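Local coordinates for CdiI immunity protein (Cupriavidus taiwanensis, PDB 5T87) that probably protects the cell by binding the CdiA toxin of contact-dependent growth inhibition, with which it forms a toxin-immunity complex, at residues D40-A45 with T68-L73; E87-L92 with D107-F112. One frame throughout, in Å; residues are numbered along the deposited sequence.

Overall arrangement
Both contacts join helices of one mainly helical chain. Interaction 1 sets the start of helix 42-53 against helix 60-76. Interaction 2 sets helix 82-91 against helix 96-114. They follow each other along the chain, and their centres lie about 12 Å apart. Interaction 1 is the deeper: its centre lies about 6 Å from the centre of the chain, that of interaction 2 about 12 Å. The two touch directly: V70 CG2 lies 3.9 Å from F88 CE2, and G71 O lies 3.4 Å from D108 CB. The CdiA toxin chain binds on helices 60-76 and 96-114, where H72 and D108 bond to it.

Interaction 1: residues D40-A45 with T68-L73; sequences DDWEWA and TCVGHL
V70 is the first residue of 68-73 to meet 40-45. Its CG1 lies 4.4 Å from CH2 of W42, at the far corner of the six-membered ring. This is a light apolar touch, and V70 also packs on L49. H72 turns another way. Its NE2 is hydrogen-bonded to H46 of the CdiA toxin chain, and its ring also meets H48 of that chain. The helix therefore carries a toxin-binding residue beside a core-facing one.

L73 makes most of the contact. Its CB sits 3.6 Å from W42 CZ3, and its CD1 is 4.0 Å from the same ring atom. The approach to the indole is oblique. CD1 also reaches A45 CB, at 3.6 Å, so one methyl fills the angle between W42 and A45. L49, one turn beyond A45, packs on L73 as well. On the W42 side, CG stands anti to the backbone N (chi1 172°), which carries the indole across to helix 60-76. L80, D81 and A85 touch the indole too, and F46 stacks with it. All four residues that touch across the contact are buried, and no hydrogen bond crosses it.

The start of helix 42-53 is fixed locally. D41 is its N-cap: OD1 accepts from W44 N at 3.0 Å. The N-H...O angle is 174°, and the donor stands above the carboxylate plane. This ties down the first turn, which presents W42 and A45 to L73. Apolar packing between two helices, with a side-chain N-cap at the N-terminal end of one of them, is the kind of contact that builds the core of a mainly helical protein such as this CdiI_Ct-like immunity protein.

Interaction 2: residues E87-L92 with D107-F112; sequences EFLLSL and DDLRIF
A leucine pair, L89 with L109, and a looser L90-R110 touch make a small, partly buried side-chain contact between helix 82-91 and the last helix, 96-114. No hydrogen bond crosses between 87-92 and 107-112. The nearest CA atoms, those of L89 and L109, are 9.4 Å apart, so only side chains bridge the gap. L89 and L109 both point across it. Methyl meets methyl, with L89 CD1 4.3 Å from L109 CD2. L89 also packs on A105 and L106, and L109 on A74 and L80, so the leucine pair belongs to a wider apolar layer.

This is the joint between consecutive helices of a mainly helical fold, in which 96-114 follows 82-91 after a short link. The last helix turns other residues to the CdiA toxin chain: D108 OD1 forms salt bridges with R50 and R23 of that chain.

The second pair lies at the surface. L90 CD2 is 4.4 Å from R110 NH1 and approaches the guanidinium obliquely. The polar partner of R110 is E86, whose OE2 forms a salt bridge with NH1. That salt bridge ties the arginine end to helix 82-91, close to L90. On the same helix, S91 has OG near +60° from its backbone N (chi1 65°). From there OG donates to F88 O at 2.7 Å.

Interaction 1: residues D40-A45 with T68-L73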
# COMPACT_ATOMS: atom_id res chain seq x y z
N ASP A 40 2.65 -14.30 -5.47
CA ASP A 40 2.65 -14.03 -6.91
C ASP A 40 1.40 -14.46 -7.65
O ASP A 40 1.24 -14.13 -8.81
CB ASP A 40 3.86 -14.71 -7.57
CG ASP A 40 5.17 -13.99 -7.26
OD1 ASP A 40 5.11 -12.82 -6.84
OD2 ASP A 40 6.26 -14.59 -7.45
N ASP A 41 0.52 -15.19 -6.98
CA ASP A 41 -0.69 -15.75 -7.57
C ASP A 41 -1.82 -14.73 -7.37
O ASP A 41 -2.52 -14.76 -6.35
CB ASP A 41 -0.98 -17.10 -6.89
CG ASP A 41 -2.21 -17.80 -7.44
OD1 ASP A 41 -3.13 -17.18 -8.02
OD2 ASP A 41 -2.26 -19.03 -7.25
N TRP A 42 -1.98 -13.83 -8.34
CA TRP A 42 -3.03 -12.82 -8.35
C TRP A 42 -4.38 -13.34 -7.86
O TRP A 42 -4.95 -12.77 -6.94
CB TRP A 42 -3.22 -12.20 -9.75
CG TRP A 42 -4.43 -11.32 -9.78
CD1 TRP A 42 -5.67 -11.66 -10.26
CD2 TRP A 42 -4.57 -10.01 -9.22
NE1 TRP A 42 -6.55 -10.63 -10.07
CE2 TRP A 42 -5.91 -9.60 -9.43
CE3 TRP A 42 -3.68 -9.12 -8.59
CZ2 TRP A 42 -6.39 -8.36 -9.03
CZ3 TRP A 42 -4.16 -7.87 -8.20
CH2 TRP A 42 -5.50 -7.50 -8.42
N GLU A 43 -4.89 -14.39 -8.46
CA GLU A 43 -6.22 -14.87 -8.13
C GLU A 43 -6.31 -15.32 -6.68
O GLU A 43 -7.21 -14.91 -5.96
CB GLU A 43 -6.66 -15.99 -9.07
CG GLU A 43 -6.89 -15.52 -10.51
CD GLU A 43 -8.09 -14.61 -10.70
OE1 GLU A 43 -9.02 -14.63 -9.88
OE2 GLU A 43 -8.13 -13.89 -11.73
N TRP A 44 -5.37 -16.14 -6.25
CA TRP A 44 -5.31 -16.60 -4.86
C TRP A 44 -5.23 -15.43 -3.87
O TRP A 44 -5.95 -15.39 -2.87
CB TRP A 44 -4.12 -17.53 -4.68
CG TRP A 44 -4.07 -18.24 -3.40
CD1 TRP A 44 -4.59 -19.48 -3.12
CD2 TRP A 44 -3.46 -17.78 -2.21
NE1 TRP A 44 -4.33 -19.81 -1.80
CE2 TRP A 44 -3.64 -18.78 -1.22
CE3 TRP A 44 -2.76 -16.61 -1.87
CZ2 TRP A 44 -3.15 -18.65 0.07
CZ3 TRP A 44 -2.29 -16.48 -0.58
CH2 TRP A 44 -2.49 -17.49 0.38
N ALA A 45 -4.36 -14.48 -4.16
CA ALA A 45 -4.16 -13.32 -3.30
C ALA A 45 -5.31 -12.30 -3.32
O ALA A 45 -5.68 -11.78 -2.26
CB ALA A 45 -2.86 -12.63 -3.68
N THR A 68 -5.32 -1.05 0.18
CA THR A 68 -3.96 -0.60 -0.09
C THR A 68 -3.10 -1.78 -0.56
O THR A 68 -2.34 -1.65 -1.51
CB THR A 68 -3.38 0.12 1.15
OG1 THR A 68 -3.94 1.43 1.22
CG2 THR A 68 -1.85 0.26 1.10
N CYS A 69 -3.24 -2.92 0.10
CA CYS A 69 -2.56 -4.15 -0.32
C CYS A 69 -2.94 -4.60 -1.73
O CYS A 69 -2.09 -5.12 -2.47
CB CYS A 69 -2.82 -5.27 0.67
SG CYS A 69 -1.85 -5.08 2.17
N VAL A 70 -4.20 -4.41 -2.12
CA VAL A 70 -4.62 -4.71 -3.51
C VAL A 70 -3.85 -3.80 -4.47
O VAL A 70 -3.43 -4.24 -5.56
CB VAL A 70 -6.16 -4.63 -3.69
CG1 VAL A 70 -6.57 -4.67 -5.16
CG2 VAL A 70 -6.84 -5.77 -2.94
N GLY A 71 -3.64 -2.56 -4.04
CA GLY A 71 -2.78 -1.61 -4.75
C GLY A 71 -1.37 -2.11 -4.94
O GLY A 71 -0.78 -1.91 -6.00
N HIS A 72 -0.84 -2.77 -3.92
CA HIS A 72 0.51 -3.31 -3.98
C HIS A 72 0.59 -4.47 -4.93
O HIS A 72 1.54 -4.55 -5.72
CB HIS A 72 1.00 -3.76 -2.60
CG HIS A 72 1.16 -2.63 -1.64
ND1 HIS A 72 1.67 -1.41 -2.01
CD2 HIS A 72 0.86 -2.53 -0.33
CE1 HIS A 72 1.69 -0.60 -0.96
NE2 HIS A 72 1.20 -1.26 0.07
N LEU A 73 -0.38 -5.38 -4.87
CA LEU A 73 -0.43 -6.49 -5.84
C LEU A 73 -0.41 -5.98 -7.26
O LEU A 73 0.36 -6.45 -8.08
CB LEU A 73 -1.67 -7.32 -5.66
CG LEU A 73 -1.69 -8.32 -4.52
CD1 LEU A 73 -2.95 -9.18 -4.67
CD2 LEU A 73 -0.45 -9.19 -4.54

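Interaction 2: residues E87-L92 with D107-F112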
# COMPACT_ATOMS: atom_id res chain seq x y z
N GLU A 87 -12.88 -2.78 -11.36
CA GLU A 87 -14.29 -2.83 -10.92
C GLU A 87 -14.37 -2.88 -9.40
O GLU A 87 -15.23 -2.22 -8.79
CB GLU A 87 -15.06 -4.01 -11.56
CG GLU A 87 -15.63 -3.66 -12.93
CD GLU A 87 -15.93 -4.86 -13.84
OE1 GLU A 87 -16.46 -5.89 -13.37
OE2 GLU A 87 -15.63 -4.75 -15.06
N PHE A 88 -13.46 -3.67 -8.81
CA PHE A 88 -13.32 -3.75 -7.35
C PHE A 88 -13.02 -2.39 -6.70
O PHE A 88 -13.74 -1.94 -5.81
CB PHE A 88 -12.23 -4.75 -6.99
CG PHE A 88 -11.86 -4.71 -5.55
CD1 PHE A 88 -12.74 -5.20 -4.59
CD2 PHE A 88 -10.64 -4.17 -5.15
CE1 PHE A 88 -12.40 -5.17 -3.25
CE2 PHE A 88 -10.30 -4.14 -3.81
CZ PHE A 88 -11.18 -4.64 -2.86
N LEU A 89 -11.98 -1.73 -7.17
CA LEU A 89 -11.58 -0.46 -6.57
C LEU A 89 -12.61 0.64 -6.79
O LEU A 89 -12.85 1.46 -5.89
CB LEU A 89 -10.21 -0.03 -7.09
CG LEU A 89 -9.05 -0.96 -6.75
CD1 LEU A 89 -7.79 -0.55 -7.50
CD2 LEU A 89 -8.79 -1.00 -5.25
N LEU A 90 -13.23 0.65 -7.98
CA LEU A 90 -14.27 1.61 -8.28
C LEU A 90 -15.55 1.38 -7.49
O LEU A 90 -16.27 2.33 -7.20
CB LEU A 90 -14.62 1.58 -9.77
CG LEU A 90 -13.60 2.18 -10.74
CD1 LEU A 90 -14.14 1.95 -12.15
CD2 LEU A 90 -13.33 3.66 -10.49
N SER A 91 -15.84 0.12 -7.15
CA SER A 91 -17.05 -0.20 -6.40
C SER A 91 -17.00 0.30 -4.95
O SER A 91 -18.04 0.36 -4.29
CB SER A 91 -17.36 -1.70 -6.42
OG SER A 91 -16.35 -2.44 -5.77
N LEU A 92 -15.81 0.67 -4.48
CA LEU A 92 -15.61 1.20 -3.11
C LEU A 92 -15.61 2.73 -2.98
O LEU A 92 -15.70 3.25 -1.87
CB LEU A 92 -14.28 0.68 -2.56
CG LEU A 92 -14.04 -0.83 -2.64
CD1 LEU A 92 -12.59 -1.14 -2.32
CD2 LEU A 92 -14.99 -1.60 -1.74
N ASP A 107 -4.56 4.76 -8.19
CA ASP A 107 -3.29 5.38 -8.61
C ASP A 107 -2.27 4.30 -8.95
O ASP A 107 -1.62 4.38 -9.98
CB ASP A 107 -2.72 6.31 -7.52
CG ASP A 107 -3.42 7.68 -7.45
OD1 ASP A 107 -4.40 7.89 -8.20
OD2 ASP A 107 -2.99 8.54 -6.64
N ASP A 108 -2.14 3.30 -8.08
CA ASP A 108 -1.19 2.20 -8.28
C ASP A 108 -1.53 1.39 -9.53
O ASP A 108 -0.64 1.06 -10.32
CB ASP A 108 -1.10 1.29 -7.03
CG ASP A 108 -0.51 2.02 -5.80
OD1 ASP A 108 -0.17 3.23 -5.92
OD2 ASP A 108 -0.38 1.38 -4.73
N LEU A 109 -2.82 1.11 -9.73
CA LEU A 109 -3.28 0.36 -10.90
C LEU A 109 -2.99 1.11 -12.20
O LEU A 109 -2.36 0.56 -13.11
CB LEU A 109 -4.78 0.08 -10.81
CG LEU A 109 -5.36 -0.92 -11.81
CD1 LEU A 109 -4.71 -2.29 -11.65
CD2 LEU A 109 -6.88 -1.04 -11.67
N ARG A 110 -3.41 2.37 -12.25
CA ARG A 110 -3.28 3.19 -13.45
C ARG A 110 -1.82 3.42 -13.89
O ARG A 110 -1.52 3.48 -15.08
CB ARG A 110 -3.98 4.55 -13.25
CG ARG A 110 -5.48 4.47 -12.92
CD ARG A 110 -6.36 4.34 -14.15
NE ARG A 110 -7.74 3.88 -13.88
CZ ARG A 110 -8.73 4.62 -13.37
NH1 ARG A 110 -9.94 4.08 -13.21
NH2 ARG A 110 -8.53 5.90 -13.01
N ILE A 111 -0.91 3.52 -12.92
CA ILE A 111 0.50 3.79 -13.20
C ILE A 111 1.17 2.51 -13.70
O ILE A 111 1.72 2.48 -14.81
CB ILE A 111 1.23 4.30 -11.93
CG1 ILE A 111 0.79 5.74 -11.57
CG2 ILE A 111 2.75 4.21 -12.09
CD1 ILE A 111 1.46 6.85 -12.36
N PHE A 112 1.14 1.47 -12.87
CA PHE A 112 1.92 0.27 -13.13
C PHE A 112 1.32 -0.65 -14.17
O PHE A 112 2.03 -1.48 -14.72
CB PHE A 112 2.16 -0.50 -11.82
CG PHE A 112 3.18 0.15 -10.94
CD1 PHE A 112 4.53 -0.09 -11.15
CD2 PHE A 112 2.80 1.04 -9.95
CE1 PHE A 112 5.49 0.53 -10.37
CE2 PHE A 112 3.75 1.67 -9.17
CZ PHE A 112 5.10 1.42 -9.38